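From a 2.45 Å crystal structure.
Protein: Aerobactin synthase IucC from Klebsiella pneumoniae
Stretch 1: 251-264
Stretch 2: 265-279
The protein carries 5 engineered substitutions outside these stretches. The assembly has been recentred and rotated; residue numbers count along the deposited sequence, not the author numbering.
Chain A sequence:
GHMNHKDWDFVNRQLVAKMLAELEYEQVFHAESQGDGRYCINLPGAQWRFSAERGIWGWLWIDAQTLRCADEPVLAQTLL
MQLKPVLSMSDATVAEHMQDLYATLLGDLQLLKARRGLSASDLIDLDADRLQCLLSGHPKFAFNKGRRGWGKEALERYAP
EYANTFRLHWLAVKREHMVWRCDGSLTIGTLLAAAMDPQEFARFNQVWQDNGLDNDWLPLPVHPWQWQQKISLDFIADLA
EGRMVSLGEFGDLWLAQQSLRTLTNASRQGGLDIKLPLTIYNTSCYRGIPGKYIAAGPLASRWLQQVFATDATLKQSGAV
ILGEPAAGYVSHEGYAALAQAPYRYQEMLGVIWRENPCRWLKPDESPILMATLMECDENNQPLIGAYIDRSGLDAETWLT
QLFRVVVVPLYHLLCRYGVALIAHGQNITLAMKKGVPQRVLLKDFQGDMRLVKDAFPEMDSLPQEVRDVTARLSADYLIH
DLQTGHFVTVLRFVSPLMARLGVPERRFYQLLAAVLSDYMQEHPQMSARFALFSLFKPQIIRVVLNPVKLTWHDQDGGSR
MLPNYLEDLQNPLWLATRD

Stretch 1 (251-264) GDLWLAQQSLRTLT
Stretch 2 (265-279) NASRQGGLDIKLPLT

Residues 251-264 fold into a hairpin, and residues 265-279 continue its second strand, loop out and return alongside it. The chain turns a corner at Gly-251 (phi/psi 96/-156), where a CB would jam against the preceding carbonyl O. A strand then runs to Ala-256 with extended angles (Trp-254 -117/154, Leu-255 -128/134). A type I turn from Gln-257 to Leu-260 reverses the chain, with Gln-258 at -58/-35, Ser-259 at -71/-13 and Leu-260 N 2.9 Å from Gln-257 O; Leu-260 follows at 74/-42 and Arg-261 at -82/-24. The returning strand starts at Thr-262 and pairs antiparallel with the first: Leu-255 N to Thr-264 O and Thr-264 N to Leu-255 O are both 2.7 Å.

This pairing carries on across the junction. Trp-254 faces Asn-265 as a non-hydrogen-bonded pair, CA to CA 4.7 Å, and Ala-266 N donates to Leu-253 O at 3.0 Å. After the loop, whose Gly-271 has a positive phi (93/-5), strand 272-275 runs antiparallel to strand 262-264, their directions 145° apart. Leu-263 and Ile-274 form the hydrogen-bonded pair (Leu-263 N to Ile-274 O 2.6 Å, Ile-274 N to Leu-263 O 3.2 Å). Thr-262 and Lys-275 form the next, non-hydrogen-bonded pair, CA to CA only 4.0 Å, and Leu-276 N reaches Arg-261 O at 3.0 Å. The contact buries 1046 Å², both sides summed.

Asp-252 (chi1 m) points toward the second stretch, where its OD2 gathers donors: Arg-268 NE at 2.7 Å in a salt bridge, and Asn-265 ND2 at 3.2 Å. Asn-265 (chi1 t) uses both ends of its amide, since its OD1 also accepts from Ser-267 N at 2.9 Å and Arg-268 N at 3.0 Å, bracing the bend after the strand. Ser-267 OG (chi1 m) accepts from Leu-253 N at 2.9 Å, satisfying that backbone amide with a side-chain oxygen.

The indole of Trp-254 (chi1 m, chi2 86°) is sandwiched. Asn-265 CB lies over one face, 4.0 Å from the centroid of the Trp-254 six-membered ring, and Ile-274 CG2 lies over the opposite face, 3.7 Å from that same centroid; both are CH-pi contacts. Ile-274 (t, t) also brings CG2 to 3.8 Å from Leu-263 CB, while Leu-263 CD1 (m, t) meets Leu-276 CD1 at 4.0 Å.

Gln-257 (m, t) reaches across with NE2, bonding Thr-264 OG1 at 2.9 Å and, weakly, Asp-273 OD2 at 3.0 Å, so one amide nitrogen links the two stretches.

Arg-261 (m, t, p; chi4 -163°) sends NE to Leu-276 O at 2.9 Å, nearly linear at 175°. Lys-275, t at all four chi angles, lays its CE over one face of the Arg-261 guanidinium, with Arg-261 CZ to Lys-275 CE 3.7 Å; the like charges Arg-261 NH1 and Lys-275 NZ are 4.3 Å apart. Leu-278 (m, t) ends the contact, its CD1 3.8 Å from Leu-260 CG.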

# COMPACT_ATOMS: atom_id res chain seq x y z
N GLY A 251 9.20 18.96 -7.87
CA GLY A 251 10.45 19.43 -7.32
C GLY A 251 11.60 18.46 -7.48
O GLY A 251 11.63 17.59 -8.35
N ASP A 252 12.58 18.63 -6.60
CA ASP A 252 13.85 17.93 -6.68
C ASP A 252 13.70 16.47 -6.25
O ASP A 252 12.68 16.05 -5.70
CB ASP A 252 14.90 18.62 -5.81
CG ASP A 252 15.26 20.00 -6.33
OD1 ASP A 252 15.09 20.24 -7.55
OD2 ASP A 252 15.71 20.84 -5.53
N LEU A 253 14.75 15.70 -6.52
CA LEU A 253 14.82 14.30 -6.13
C LEU A 253 15.51 14.17 -4.79
O LEU A 253 16.52 14.82 -4.53
CB LEU A 253 15.57 13.49 -7.19
CG LEU A 253 14.93 13.41 -8.58
CD1 LEU A 253 15.86 12.72 -9.56
CD2 LEU A 253 13.60 12.67 -8.51
N TRP A 254 14.95 13.32 -3.92
CA TRP A 254 15.43 13.18 -2.56
C TRP A 254 15.97 11.78 -2.33
O TRP A 254 15.55 10.82 -2.98
CB TRP A 254 14.32 13.49 -1.55
CG TRP A 254 13.92 14.94 -1.56
CD1 TRP A 254 13.00 15.53 -2.38
CD2 TRP A 254 14.43 15.97 -0.71
NE1 TRP A 254 12.91 16.87 -2.09
CE2 TRP A 254 13.77 17.17 -1.08
CE3 TRP A 254 15.37 16.01 0.31
CZ2 TRP A 254 14.03 18.38 -0.45
CZ3 TRP A 254 15.63 17.21 0.94
CH2 TRP A 254 14.96 18.38 0.55
N LEU A 255 16.88 11.67 -1.37
CA LEU A 255 17.59 10.43 -1.08
C LEU A 255 17.47 10.14 0.41
O LEU A 255 17.66 11.04 1.24
CB LEU A 255 19.06 10.54 -1.49
CG LEU A 255 20.00 9.38 -1.16
CD1 LEU A 255 19.68 8.17 -2.01
CD2 LEU A 255 21.44 9.83 -1.36
N ALA A 256 17.14 8.90 0.76
CA ALA A 256 16.91 8.54 2.15
C ALA A 256 18.22 8.36 2.90
O ALA A 256 19.20 7.85 2.35
CB ALA A 256 16.09 7.25 2.23
N GLN A 257 18.23 8.79 4.16
CA GLN A 257 19.35 8.54 5.05
C GLN A 257 19.10 7.25 5.84
O GLN A 257 18.08 6.58 5.68
CB GLN A 257 19.54 9.73 6.00
CG GLN A 257 19.80 11.06 5.31
CD GLN A 257 19.95 12.20 6.30
OE1 GLN A 257 19.99 11.98 7.51
NE2 GLN A 257 20.03 13.42 5.79
N GLN A 258 20.05 6.91 6.71
CA GLN A 258 19.88 5.73 7.56
C GLN A 258 18.62 5.84 8.41
O GLN A 258 17.97 4.82 8.67
CB GLN A 258 21.11 5.55 8.45
CG GLN A 258 22.36 5.08 7.70
CD GLN A 258 22.24 3.65 7.20
OE1 GLN A 258 22.52 3.36 6.04
NE2 GLN A 258 21.83 2.74 8.08
N SER A 259 18.27 7.04 8.85
CA SER A 259 17.07 7.23 9.65
C SER A 259 15.79 7.07 8.84
O SER A 259 14.71 7.00 9.44
CB SER A 259 17.08 8.62 10.30
OG SER A 259 16.96 9.64 9.33
N LEU A 260 15.88 7.03 7.51
CA LEU A 260 14.75 6.70 6.65
C LEU A 260 13.73 7.84 6.55
O LEU A 260 13.22 8.11 5.46
CB LEU A 260 14.07 5.42 7.13
CG LEU A 260 13.05 4.78 6.19
CD1 LEU A 260 13.66 4.44 4.84
CD2 LEU A 260 12.46 3.54 6.83
N ARG A 261 13.42 8.49 7.67
CA ARG A 261 12.49 9.62 7.64
C ARG A 261 13.16 10.92 7.23
O ARG A 261 12.47 11.83 6.74
CB ARG A 261 11.85 9.81 9.01
CG ARG A 261 10.80 8.76 9.37
CD ARG A 261 10.19 9.07 10.73
NE ARG A 261 9.56 10.39 10.76
CZ ARG A 261 9.24 11.05 11.86
NH1 ARG A 261 9.49 10.52 13.06
NH2 ARG A 261 8.68 12.25 11.78
N THR A 262 14.47 11.04 7.41
CA THR A 262 15.21 12.25 7.04
C THR A 262 15.85 12.04 5.67
O THR A 262 16.55 11.05 5.46
CB THR A 262 16.27 12.59 8.09
OG1 THR A 262 15.65 12.69 9.38
CG2 THR A 262 16.95 13.91 7.75
N LEU A 263 15.61 12.98 4.76
CA LEU A 263 16.04 12.85 3.38
C LEU A 263 17.06 13.93 3.02
O LEU A 263 17.00 15.05 3.52
CB LEU A 263 14.84 12.96 2.42
CG LEU A 263 13.58 12.17 2.80
CD1 LEU A 263 12.47 12.49 1.82
CD2 LEU A 263 13.86 10.68 2.83
N THR A 264 17.99 13.56 2.14
CA THR A 264 18.97 14.48 1.60
C THR A 264 18.60 14.83 0.17
O THR A 264 18.16 13.97 -0.60
CB THR A 264 20.38 13.88 1.64
OG1 THR A 264 20.73 13.58 3.00
CG2 THR A 264 21.41 14.84 1.05
N ASN A 265 18.78 16.10 -0.20
CA ASN A 265 18.47 16.56 -1.55
C ASN A 265 19.60 16.13 -2.48
O ASN A 265 20.75 16.54 -2.31
CB ASN A 265 18.29 18.07 -1.57
CG ASN A 265 17.69 18.56 -2.88
OD1 ASN A 265 18.00 18.05 -3.95
ND2 ASN A 265 16.83 19.56 -2.79
N ALA A 266 19.26 15.30 -3.47
CA ALA A 266 20.25 14.79 -4.41
C ALA A 266 20.37 15.64 -5.67
O ALA A 266 21.37 15.53 -6.39
CB ALA A 266 19.92 13.35 -4.81
N SER A 267 19.37 16.48 -5.96
CA SER A 267 19.41 17.31 -7.16
C SER A 267 20.21 18.58 -6.94
O SER A 267 20.98 18.99 -7.82
CB SER A 267 17.98 17.66 -7.61
OG SER A 267 17.22 16.50 -7.86
N ARG A 268 20.05 19.22 -5.79
CA ARG A 268 20.69 20.50 -5.51
C ARG A 268 21.12 20.53 -4.05
O ARG A 268 20.28 20.42 -3.15
CB ARG A 268 19.73 21.66 -5.81
CG ARG A 268 19.17 21.65 -7.23
CD ARG A 268 18.27 22.85 -7.46
NE ARG A 268 17.19 22.92 -6.47
CZ ARG A 268 16.61 24.04 -6.06
NH1 ARG A 268 17.00 25.22 -6.53
NH2 ARG A 268 15.64 23.98 -5.16
N GLN A 269 22.43 20.67 -3.82
CA GLN A 269 22.99 20.61 -2.47
C GLN A 269 22.75 21.95 -1.79
O GLN A 269 23.54 22.89 -1.92
CB GLN A 269 24.47 20.26 -2.53
N GLY A 270 21.66 22.04 -1.03
CA GLY A 270 21.18 23.32 -0.54
C GLY A 270 21.34 23.62 0.94
O GLY A 270 21.02 24.73 1.37
N GLY A 271 21.82 22.67 1.72
CA GLY A 271 22.09 22.91 3.12
C GLY A 271 20.96 22.57 4.08
O GLY A 271 21.15 22.67 5.30
N LEU A 272 19.78 22.20 3.57
CA LEU A 272 18.66 21.79 4.41
C LEU A 272 18.25 20.37 4.04
O LEU A 272 17.95 20.10 2.87
CB LEU A 272 17.47 22.74 4.25
CG LEU A 272 17.60 24.15 4.83
CD1 LEU A 272 16.36 24.97 4.50
CD2 LEU A 272 17.82 24.11 6.33
N ASP A 273 18.24 19.49 5.02
CA ASP A 273 17.58 18.20 4.88
C ASP A 273 16.13 18.32 5.31
O ASP A 273 15.73 19.27 5.99
CB ASP A 273 18.28 17.12 5.71
CG ASP A 273 19.70 16.85 5.24
OD1 ASP A 273 19.99 17.12 4.06
OD2 ASP A 273 20.51 16.36 6.05
N ILE A 274 15.32 17.35 4.90
CA ILE A 274 13.90 17.33 5.23
C ILE A 274 13.60 16.03 5.95
O ILE A 274 14.14 14.97 5.61
CB ILE A 274 13.02 17.47 3.97
CG1 ILE A 274 11.57 17.73 4.38
CG2 ILE A 274 13.12 16.23 3.08
CD1 ILE A 274 10.67 18.16 3.24
N LYS A 275 12.73 16.11 6.96
CA LYS A 275 12.29 14.95 7.73
C LYS A 275 10.78 14.88 7.66
O LYS A 275 10.09 15.85 8.01
CB LYS A 275 12.77 15.03 9.18
CG LYS A 275 12.36 13.85 10.02
CD LYS A 275 12.89 13.95 11.44
CE LYS A 275 12.49 12.74 12.27
NZ LYS A 275 13.03 12.80 13.65
N LEU A 276 10.26 13.74 7.22
CA LEU A 276 8.84 13.60 6.96
C LEU A 276 8.27 12.43 7.75
O LEU A 276 9.01 11.50 8.11
CB LEU A 276 8.58 13.38 5.46
CG LEU A 276 9.01 14.55 4.58
CD1 LEU A 276 9.11 14.15 3.11
CD2 LEU A 276 8.05 15.72 4.75
N PRO A 277 6.97 12.43 8.06
CA PRO A 277 6.39 11.31 8.80
C PRO A 277 6.31 10.04 7.97
O PRO A 277 5.98 10.07 6.78
CB PRO A 277 4.99 11.81 9.18
CG PRO A 277 5.03 13.29 8.99
CD PRO A 277 6.01 13.54 7.89
N LEU A 278 6.63 8.92 8.61
CA LEU A 278 6.41 7.59 8.05
C LEU A 278 5.68 6.77 9.11
O LEU A 278 6.30 6.34 10.10
CB LEU A 278 7.72 6.92 7.63
CG LEU A 278 8.45 7.48 6.40
CD1 LEU A 278 9.79 6.79 6.21
CD2 LEU A 278 7.60 7.33 5.15
N THR A 279 4.38 6.58 8.93
CA THR A 279 3.55 5.89 9.92
C THR A 279 3.64 4.39 9.66
O THR A 279 2.92 3.85 8.82
CB THR A 279 2.11 6.38 9.84
OG1 THR A 279 2.09 7.81 9.94
CG2 THR A 279 1.27 5.78 10.96